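Local structure of alanine racemase (Acinetobacter baumannii, 4QHR) at residues A[222-225]-A[226-229]. The protein belongs to the alanine racemase family, whose chains join an N-terminal TIM-barrel domain to a C-terminal beta domain. Sequence-based numbering, arbitrary orientation.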
ATOM      1  N   ASP A 222      12.946 -20.177  -2.462  1.00 23.89           N
ATOM      2  CA  ASP A 222      14.268 -20.707  -2.218  1.00 24.75           C
ATOM      3  C   ASP A 222      15.314 -20.274  -3.265  1.00 23.48           C
ATOM      4  O   ASP A 222      16.397 -20.856  -3.337  1.00 21.11           O
ATOM      5  CB  ASP A 222      14.178 -22.245  -2.110  1.00 27.87           C
ATOM      6  CG  ASP A 222      13.735 -22.909  -3.411  1.00 31.60           C
ATOM      7  OD1 ASP A 222      13.259 -22.225  -4.339  1.00 32.18           O
ATOM      8  OD2 ASP A 222      13.862 -24.139  -3.516  1.00 36.51           O
ATOM      9  N   LYS A 223      15.006 -19.267  -4.081  1.00 21.58           N
ATOM     10  CA  LYS A 223      15.981 -18.751  -5.020  1.00 21.39           C
ATOM     11  C   LYS A 223      16.011 -17.261  -4.971  1.00 19.28           C
ATOM     12  O   LYS A 223      14.952 -16.628  -4.984  1.00 18.52           O
ATOM     13  CB  LYS A 223      15.653 -19.163  -6.454  1.00 23.15           C
ATOM     14  CG  LYS A 223      15.615 -20.662  -6.670  1.00 25.58           C
ATOM     15  CD  LYS A 223      17.014 -21.279  -6.639  1.00 28.35           C
ATOM     16  CE  LYS A 223      16.897 -22.796  -6.708  1.00 32.01           C
ATOM     17  NZ  LYS A 223      18.212 -23.366  -7.094  1.00 35.23           N
ATOM     18  N   THR A 224      17.219 -16.704  -4.954  1.00 17.32           N
ATOM     19  CA  THR A 224      17.399 -15.263  -5.059  1.00 16.38           C
ATOM     20  C   THR A 224      17.447 -14.859  -6.516  1.00 15.19           C
ATOM     21  O   THR A 224      17.691 -15.690  -7.413  1.00 14.71           O
ATOM     22  CB  THR A 224      18.726 -14.787  -4.427  1.00 16.18           C
ATOM     23  OG1 THR A 224      19.802 -15.201  -5.261  1.00 15.81           O
ATOM     24  CG2 THR A 224      18.908 -15.305  -2.999  1.00 15.86           C
ATOM     25  N   VAL A 225      17.247 -13.562  -6.762  1.00 14.78           N
ATOM     26  CA  VAL A 225      17.360 -13.047  -8.132  1.00 14.77           C
ATOM     27  C   VAL A 225      18.764 -13.218  -8.673  1.00 15.79           C
ATOM     28  O   VAL A 225      18.963 -13.342  -9.889  1.00 15.30           O
ATOM     29  CB  VAL A 225      16.883 -11.600  -8.272  1.00 14.76           C
ATOM     30  CG1 VAL A 225      15.400 -11.575  -8.094  1.00 15.46           C
ATOM     31  CG2 VAL A 225      17.529 -10.676  -7.253  1.00 15.56           C
ATOM     32  N   HIS A 226      19.746 -13.222  -7.779  1.00 15.87           N
ATOM     33  CA  HIS A 226      21.106 -13.526  -8.208  1.00 17.18           C
ATOM     34  C   HIS A 226      21.244 -14.945  -8.717  1.00 15.43           C
ATOM     35  O   HIS A 226      21.918 -15.157  -9.699  1.00 14.54           O
ATOM     36  CB  HIS A 226      22.082 -13.377  -7.072  1.00 19.56           C
ATOM     37  CG  HIS A 226      22.089 -12.015  -6.501  1.00 22.25           C
ATOM     38  ND1 HIS A 226      22.211 -10.887  -7.283  1.00 25.55           N
ATOM     39  CD2 HIS A 226      21.977 -11.587  -5.224  1.00 23.30           C
ATOM     40  CE1 HIS A 226      22.193  -9.818  -6.503  1.00 25.05           C
ATOM     41  NE2 HIS A 226      22.064 -10.220  -5.252  1.00 24.27           N
ATOM     42  N   ASP A 227      20.610 -15.890  -8.044  1.00 15.30           N
ATOM     43  CA  ASP A 227      20.581 -17.293  -8.512  1.00 16.32           C
ATOM     44  C   ASP A 227      19.911 -17.426  -9.856  1.00 16.05           C
ATOM     45  O   ASP A 227      20.248 -18.327 -10.651  1.00 16.52           O
ATOM     46  CB  ASP A 227      19.846 -18.239  -7.561  1.00 16.57           C
ATOM     47  CG  ASP A 227      20.451 -18.291  -6.166  1.00 17.81           C
ATOM     48  OD1 ASP A 227      21.705 -18.202  -6.056  1.00 17.91           O
ATOM     49  OD2 ASP A 227      19.651 -18.392  -5.187  1.00 16.96           O
ATOM     50  N   LEU A 228      18.960 -16.541 -10.115  1.00 14.78           N
ATOM     51  CA  LEU A 228      18.171 -16.612 -11.310  1.00 13.94           C
ATOM     52  C   LEU A 228      18.667 -15.767 -12.429  1.00 12.85           C
ATOM     53  O   LEU A 228      18.080 -15.845 -13.504  1.00 11.96           O
ATOM     54  CB  LEU A 228      16.718 -16.191 -10.996  1.00 13.56           C
ATOM     55  CG  LEU A 228      15.990 -17.036  -9.954  1.00 14.03           C
ATOM     56  CD1 LEU A 228      14.635 -16.364  -9.661  1.00 13.84           C
ATOM     57  CD2 LEU A 228      15.785 -18.465 -10.408  1.00 14.71           C
ATOM     58  N   ASP A 229      19.720 -14.992 -12.179  1.00 12.21           N
ATOM     59  CA  ASP A 229      20.272 -13.982 -13.075  1.00 12.32           C
ATOM     60  C   ASP A 229      19.182 -12.976 -13.522  1.00 11.79           C
ATOM     61  O   ASP A 229      18.957 -12.762 -14.725  1.00 10.84           O
ATOM     62  CB  ASP A 229      21.043 -14.578 -14.288  1.00 12.93           C
ATOM     63  CG  ASP A 229      21.740 -13.502 -15.150  1.00 14.08           C
ATOM     64  OD1 ASP A 229      22.102 -12.366 -14.712  1.00 14.57           O
ATOM     65  OD2 ASP A 229      21.941 -13.806 -16.321  1.00 14.45           O
TER
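With chi1 at 72°, T224 holds OG1 between its own backbone N and carbonyl carbon, facing the turn that follows, while D227, its CG beside the backbone N (chi1 -60°), swings its carboxylate back over T224. Two reciprocal bonds result. D227 N donates to T224 OG1 at 3.0 Å, nearly straight at 161°, and T224 N donates to D227 OD2, also at 3.0 Å, reaching that oxygen from above the carboxylate plane. Each residue thus uses its side chain to accept from the other's backbone N-H: a capping box, with T224 as N-cap of the short helix 225-228, between strands 207-208 and 234-246. The ammonium of K223 stays apart from this carboxylate, NZ lying 5.5 Å from D227 OD2, where opposite charges may still attract. L228 N makes two weak bonds, to T224 O at 3.1 Å and to V225 O at 3.2 Å. The buried L228 side chain lies along K223 and T224, CG 3.3 Å from T224 O and CD2 4.0 Å from K223 CB, and packs against S218, P219 and F220. D229, with positive phi, closes the helix in a Schellman motif, and D229 OD1 is hydrogen-bonded to Y15 OH on helix 10-23.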